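PDB 6A6E: cysteine desulfurase, which catalyses the PLP-dependent removal of sulfur from cysteine and probably supplies it, as SufS enzymes do, for iron-sulfur cluster assembly. Local coordinates for residues 107-112 against 254-259; 118-123 against 147-152. All coordinates share one frame; numbering follows the deposited sequence.

Interaction 1: 107-112 against 254-259; sequences INFLVN and EQLEPF
The backbone oxygen of Asn-108 lies above the rim of the Phe-259 ring and is gripped by two N-H groups of Asn-112. The amide ND2 of Asn-112 reaches Asn-108 O at 2.8 Å, with an N-H...O angle of 159°. Asn-112 N gives the ordinary helical bond to the same oxygen, from the opposite face of the carbonyl plane. ND2 stands above that plane, while the oxygen lies close to the plane of the Asn-112 amide. Asn-112 OD1 has Tyr-147 OH as its probable hydrogen-bond partner. With both ends bonded, the amide is probably kept from turning. It lies nearly parallel to the Phe-259 ring, and ND2 comes within 3.5 Å of Phe-259 CE1.

The rest of the contact is apolar and reciprocal. Phe-259 CG is anti to the backbone N (chi1 -179°), which sets it 3.6 Å from Phe-109 CA. That CA sits over the face of the Phe-259 ring, 3.7 Å from its centroid, a CH-pi contact. Phe-259 CB in turn lies over the Phe-109 ring, 3.9 Å from that centroid. The two rings meet obliquely, with planes at 51°. Leu-256 CD1 meets the edge of the Phe-109 ring, near its plane, 4.0 Å from Phe-109 CE1. No hydrogen bond joins the two segments directly.

Phe-259 also meets Phe-259 of the second subunit, and Asn-108 ND2 bonds to Tyr-261 O of that subunit. Glu-257 forms a salt bridge there with Arg-142 of the second subunit. The contact thus packs the loop after helix 250-253 onto helix 103-116, whose first residues line the cofactor pocket. It belongs to the dimer interface of a fold-type I PLP enzyme of the class-V aminotransferase family, near the PLP site.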
loop_
_atom_site.group_PDB
_atom_site.type_symbol
_atom_site.label_atom_id
_atom_site.label_comp_id
_atom_site.label_asym_id
_atom_site.label_seq_id
_atom_site.Cartn_x
_atom_site.Cartn_y
_atom_site.Cartn_z
ATOM N N ILE A 107 -3.658 3.723 -11.615
ATOM C CA ILE A 107 -3.784 3.494 -13.037
ATOM C C ILE A 107 -4.230 2.065 -13.295
ATOM O O ILE A 107 -5.089 1.792 -14.158
ATOM C CB ILE A 107 -2.502 3.824 -13.862
ATOM C CG1 ILE A 107 -2.084 5.300 -13.754
ATOM C CG2 ILE A 107 -2.685 3.506 -15.349
ATOM C CD1 ILE A 107 -3.035 6.229 -14.455
ATOM N N ASN A 108 -3.612 1.121 -12.604
ATOM C CA ASN A 108 -4.021 -0.277 -12.799
ATOM C C ASN A 108 -5.504 -0.477 -12.436
ATOM O O ASN A 108 -6.212 -1.227 -13.120
ATOM C CB ASN A 108 -3.136 -1.237 -11.993
ATOM C CG ASN A 108 -1.810 -1.511 -12.669
ATOM O OD1 ASN A 108 -1.700 -2.464 -13.469
ATOM N ND2 ASN A 108 -0.792 -0.670 -12.395
ATOM N N PHE A 109 -5.946 0.174 -11.357
ATOM C CA PHE A 109 -7.316 0.134 -10.888
ATOM C C PHE A 109 -8.235 0.586 -12.058
ATOM O O PHE A 109 -9.240 -0.082 -12.396
ATOM C CB PHE A 109 -7.400 1.019 -9.661
ATOM C CG PHE A 109 -8.773 1.293 -9.108
ATOM C CD1 PHE A 109 -9.839 1.725 -9.902
ATOM C CD2 PHE A 109 -8.946 1.294 -7.732
ATOM C CE1 PHE A 109 -11.080 2.035 -9.353
ATOM C CE2 PHE A 109 -10.183 1.614 -7.168
ATOM C CZ PHE A 109 -11.257 1.959 -7.997
ATOM N N LEU A 110 -7.875 1.682 -12.702
ATOM C CA LEU A 110 -8.727 2.232 -13.772
ATOM C C LEU A 110 -8.820 1.305 -14.991
ATOM O O LEU A 110 -9.915 1.074 -15.478
ATOM C CB LEU A 110 -8.270 3.643 -14.152
ATOM C CG LEU A 110 -8.516 4.631 -13.041
ATOM C CD1 LEU A 110 -7.952 5.992 -13.353
ATOM C CD2 LEU A 110 -10.028 4.770 -12.803
ATOM N N VAL A 111 -7.700 0.799 -15.478
ATOM C CA VAL A 111 -7.727 -0.031 -16.661
ATOM C C VAL A 111 -8.612 -1.254 -16.415
ATOM O O VAL A 111 -9.505 -1.563 -17.240
ATOM C CB VAL A 111 -6.329 -0.612 -17.082
ATOM C CG1 VAL A 111 -6.493 -1.409 -18.372
ATOM C CG2 VAL A 111 -5.310 0.448 -17.283
ATOM N N ASN A 112 -8.345 -1.951 -15.304
ATOM C CA ASN A 112 -9.082 -3.127 -14.972
ATOM C C ASN A 112 -10.551 -2.810 -14.682
ATOM O O ASN A 112 -11.453 -3.603 -15.123
ATOM C CB ASN A 112 -8.487 -3.927 -13.793
ATOM C CG ASN A 112 -7.204 -4.574 -14.123
ATOM O OD1 ASN A 112 -7.189 -5.680 -14.683
ATOM N ND2 ASN A 112 -6.062 -3.898 -13.762
ATOM N N GLU A 254 -19.791 5.656 -9.258
ATOM C CA GLU A 254 -20.978 4.882 -8.927
ATOM C C GLU A 254 -21.293 3.769 -9.905
ATOM O O GLU A 254 -22.011 2.861 -9.527
ATOM C CB GLU A 254 -22.226 5.760 -8.781
ATOM C CG GLU A 254 -22.295 6.503 -7.466
ATOM C CD GLU A 254 -23.232 7.714 -7.501
ATOM O OE1 GLU A 254 -23.724 8.129 -8.589
ATOM O OE2 GLU A 254 -23.464 8.297 -6.426
ATOM N N GLN A 255 -20.782 3.834 -11.122
ATOM C CA GLN A 255 -21.037 2.825 -12.135
ATOM C C GLN A 255 -19.850 1.833 -12.334
ATOM O O GLN A 255 -19.909 0.908 -13.184
ATOM C CB GLN A 255 -21.390 3.541 -13.464
ATOM C CG GLN A 255 -22.629 4.457 -13.370
ATOM C CD GLN A 255 -23.862 3.709 -12.874
ATOM O OE1 GLN A 255 -24.437 4.039 -11.851
ATOM N NE2 GLN A 255 -24.229 2.666 -13.584
ATOM N N LEU A 256 -18.785 1.985 -11.535
ATOM C CA LEU A 256 -17.565 1.234 -11.828
ATOM C C LEU A 256 -17.561 -0.011 -11.005
ATOM O O LEU A 256 -17.845 0.088 -9.800
ATOM C CB LEU A 256 -16.324 2.022 -11.425
ATOM C CG LEU A 256 -15.537 2.933 -12.305
ATOM C CD1 LEU A 256 -14.222 3.252 -11.549
ATOM C CD2 LEU A 256 -15.262 2.322 -13.674
ATOM N N GLU A 257 -17.266 -1.163 -11.616
ATOM C CA GLU A 257 -16.927 -2.383 -10.877
ATOM C C GLU A 257 -15.648 -2.165 -9.963
ATOM O O GLU A 257 -14.655 -1.596 -10.415
ATOM C CB GLU A 257 -16.671 -3.556 -11.839
ATOM C CG GLU A 257 -16.233 -4.902 -11.191
ATOM C CD GLU A 257 -17.338 -5.655 -10.456
ATOM O OE1 GLU A 257 -18.508 -5.276 -10.555
ATOM O OE2 GLU A 257 -17.038 -6.607 -9.718
ATOM N N PRO A 258 -15.693 -2.622 -8.705
ATOM C CA PRO A 258 -14.480 -2.444 -7.841
ATOM C C PRO A 258 -13.317 -3.132 -8.489
ATOM O O PRO A 258 -13.494 -4.175 -9.156
ATOM C CB PRO A 258 -14.867 -3.126 -6.552
ATOM C CG PRO A 258 -16.398 -2.958 -6.478
ATOM C CD PRO A 258 -16.863 -3.057 -7.920
ATOM N N PHE A 259 -12.123 -2.590 -8.289
ATOM C CA PHE A 259 -10.904 -3.264 -8.729
ATOM C C PHE A 259 -10.575 -4.513 -7.822
ATOM O O PHE A 259 -10.513 -5.637 -8.280
ATOM C CB PHE A 259 -9.729 -2.224 -8.730
ATOM C CG PHE A 259 -8.451 -2.761 -9.175
ATOM C CD1 PHE A 259 -8.405 -3.784 -10.095
ATOM C CD2 PHE A 259 -7.266 -2.318 -8.596
ATOM C CE1 PHE A 259 -7.208 -4.316 -10.519
ATOM C CE2 PHE A 259 -6.053 -2.826 -9.044
ATOM C CZ PHE A 259 -6.035 -3.803 -9.995
#

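Interaction 2: 118-123 against 147-152; sequences GILKTE and YGFKVA
Leu-120 meets Phe-149 at the edge of the mixed, largely parallel sheet of the PLP-binding fold. Segment 118-123 leads from helix 103-116 into strand 125-129. Segment 147-152 leads from helix 138-147 into the neighbouring parallel strand 150-154, outermost in this chain. The contact therefore joins two helix-to-strand turns of an alpha/beta unit. Both helices end at a glycine with positive phi. Gly-118 completes a Schellman motif, and Gly-148 follows the second helix.

The apolar part is one leucine on one ring. With CG anti to the backbone N (chi1 -177°), the branch point of Leu-120 reaches CD2 and CG of Phe-149. Leu-120 CD2 lies over a face of the Phe-149 ring, 3.9 Å from its centroid and only 16° off the normal, a CH-pi contact. It stands toward the rim, 3.7 Å from Phe-149 CD2. Leu-120 CD1 packs instead against Phe-149 CB, at 3.9 Å. An alanine in place of Leu-120 would probably leave a gap over this ring face and leave the ring freer to shift. Val-126 and Val-111 also touch the Phe-149 side chain.

Charged groups lie at the outer end. Glu-123 OE2 and Lys-150 NZ are 4.8 Å apart, too far for a salt bridge, and Glu-123 is poorly ordered. Any attraction between them is likely to be weak.

Contacts that involve the backbone complete the join. Lys-121 O approaches Phe-149 CB at 3.6 Å. Beside it, Thr-122 CA and Gly-148 CA are 4.2 Å apart. The positive phi of Gly-148 by itself favours glycine.

One hydrogen bond crosses the contact, and it is nearly straight at 175°: Glu-123 N donates to Gly-148 O at 3.0 Å, from above the carbonyl plane.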
loop_
_atom_site.group_PDB
_atom_site.type_symbol
_atom_site.label_atom_id
_atom_site.label_comp_id
_atom_site.label_asym_id
_atom_site.label_seq_id
_atom_site.Cartn_x
_atom_site.Cartn_y
_atom_site.Cartn_z
ATOM N N GLY A 118 -17.489 -2.829 -18.477
ATOM C CA GLY A 118 -17.985 -2.728 -19.815
ATOM C C GLY A 118 -17.877 -1.386 -20.508
ATOM O O GLY A 118 -18.497 -1.215 -21.541
ATOM N N ILE A 119 -17.060 -0.466 -19.994
ATOM C CA ILE A 119 -16.905 0.836 -20.565
ATOM C C ILE A 119 -15.778 0.797 -21.604
ATOM O O ILE A 119 -15.900 1.376 -22.701
ATOM C CB ILE A 119 -16.568 1.826 -19.473
ATOM C CG1 ILE A 119 -17.755 1.976 -18.547
ATOM C CG2 ILE A 119 -16.085 3.159 -20.072
ATOM C CD1 ILE A 119 -17.519 2.821 -17.324
ATOM N N LEU A 120 -14.657 0.176 -21.268
ATOM C CA LEU A 120 -13.571 0.008 -22.218
ATOM C C LEU A 120 -13.685 -1.351 -22.842
ATOM O O LEU A 120 -13.426 -2.334 -22.161
ATOM C CB LEU A 120 -12.209 0.139 -21.534
ATOM C CG LEU A 120 -10.940 0.072 -22.388
ATOM C CD1 LEU A 120 -10.861 1.087 -23.498
ATOM C CD2 LEU A 120 -9.746 0.260 -21.450
ATOM N N LYS A 121 -14.108 -1.423 -24.113
ATOM C CA LYS A 121 -14.364 -2.715 -24.808
ATOM C C LYS A 121 -13.331 -3.078 -25.836
ATOM O O LYS A 121 -12.549 -2.232 -26.245
ATOM C CB LYS A 121 -15.692 -2.709 -25.531
ATOM C CG LYS A 121 -16.869 -2.267 -24.727
ATOM C CD LYS A 121 -18.080 -2.858 -25.400
ATOM C CE LYS A 121 -19.342 -2.239 -24.896
ATOM N NZ LYS A 121 -19.496 -0.955 -25.608
ATOM N N THR A 122 -13.365 -4.322 -26.310
ATOM C CA THR A 122 -12.484 -4.776 -27.390
ATOM C C THR A 122 -12.656 -3.809 -28.545
ATOM O O THR A 122 -13.755 -3.332 -28.805
ATOM C CB THR A 122 -12.824 -6.201 -27.874
ATOM O OG1 THR A 122 -14.235 -6.339 -27.870
ATOM C CG2 THR A 122 -12.374 -7.215 -26.954
ATOM N N GLU A 123 -11.565 -3.449 -29.197
ATOM C CA GLU A 123 -11.670 -2.484 -30.298
ATOM C C GLU A 123 -12.120 -1.032 -29.984
ATOM O O GLU A 123 -12.191 -0.218 -30.904
ATOM C CB GLU A 123 -12.563 -3.082 -31.404
ATOM C CG GLU A 123 -12.148 -4.503 -31.764
ATOM C CD GLU A 123 -12.367 -4.795 -33.212
ATOM O OE1 GLU A 123 -13.499 -4.527 -33.687
ATOM O OE2 GLU A 123 -11.403 -5.272 -33.858
ATOM N N TYR A 147 -7.756 -7.756 -22.920
ATOM C CA TYR A 147 -9.094 -7.270 -23.055
ATOM C C TYR A 147 -9.442 -6.850 -24.506
ATOM O O TYR A 147 -10.593 -6.583 -24.770
ATOM C CB TYR A 147 -9.379 -6.133 -22.082
ATOM C CG TYR A 147 -9.345 -6.446 -20.564
ATOM C CD1 TYR A 147 -10.269 -7.305 -19.936
ATOM C CD2 TYR A 147 -8.412 -5.818 -19.760
ATOM C CE1 TYR A 147 -10.208 -7.530 -18.551
ATOM C CE2 TYR A 147 -8.362 -6.020 -18.411
ATOM C CZ TYR A 147 -9.232 -6.879 -17.787
ATOM O OH TYR A 147 -9.066 -6.995 -16.387
ATOM N N GLY A 148 -8.455 -6.754 -25.388
ATOM C CA GLY A 148 -8.652 -6.441 -26.808
ATOM C C GLY A 148 -8.736 -4.986 -27.276
ATOM O O GLY A 148 -8.940 -4.744 -28.487
ATOM N N PHE A 149 -8.599 -3.999 -26.373
ATOM C CA PHE A 149 -8.718 -2.597 -26.812
ATOM C C PHE A 149 -7.429 -2.275 -27.533
ATOM O O PHE A 149 -6.504 -3.052 -27.460
ATOM C CB PHE A 149 -9.000 -1.616 -25.663
ATOM C CG PHE A 149 -8.044 -1.739 -24.493
ATOM C CD1 PHE A 149 -6.884 -1.016 -24.473
ATOM C CD2 PHE A 149 -8.319 -2.584 -23.433
ATOM C CE1 PHE A 149 -6.003 -1.095 -23.409
ATOM C CE2 PHE A 149 -7.454 -2.647 -22.327
ATOM C CZ PHE A 149 -6.292 -1.927 -22.340
ATOM N N LYS A 150 -7.375 -1.117 -28.179
ATOM C CA LYS A 150 -6.209 -0.685 -28.910
ATOM C C LYS A 150 -5.644 0.512 -28.185
ATOM O O LYS A 150 -6.354 1.220 -27.510
ATOM C CB LYS A 150 -6.585 -0.232 -30.316
ATOM C CG LYS A 150 -7.311 -1.272 -31.139
ATOM C CD LYS A 150 -7.642 -0.729 -32.545
ATOM C CE LYS A 150 -8.867 -1.463 -33.114
ATOM N NZ LYS A 150 -9.333 -0.993 -34.458
ATOM N N VAL A 151 -4.362 0.719 -28.339
ATOM C CA VAL A 151 -3.707 1.870 -27.750
ATOM C C VAL A 151 -3.147 2.754 -28.874
ATOM O O VAL A 151 -2.471 2.250 -29.789
ATOM C CB VAL A 151 -2.556 1.384 -26.866
ATOM C CG1 VAL A 151 -1.831 2.555 -26.267
ATOM C CG2 VAL A 151 -3.111 0.439 -25.754
ATOM N N ALA A 152 -3.365 4.054 -28.760
ATOM C CA ALA A 152 -2.862 5.053 -29.742
ATOM C C ALA A 152 -2.171 6.136 -28.981
ATOM O O ALA A 152 -2.418 6.299 -27.772
ATOM C CB ALA A 152 -4.026 5.634 -30.512
#

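In the fold
Interactions 1 and 2 share helix 103-116. Segment 107-112 lies on it, and segment 118-123 follows its C-terminal end. Their centres are about 14 Å apart. Two links join them directly. Asn-112 OD1 and Tyr-147 OH are 2.9 Å apart, a probable hydrogen bond, and Val-111 CG1 packs on Phe-149 CZ at 4.0 Å. The helix starts at the cofactor: Thr-103 and Thr-104 belong to the PLP pocket, and the Asn-108 side chain is about 8 Å from a bound PLP. Interaction 1 thus lies near a PLP and also touches the second subunit. Interaction 2 is farther out, its centre about 26 Å from the chain centre against about 20 Å.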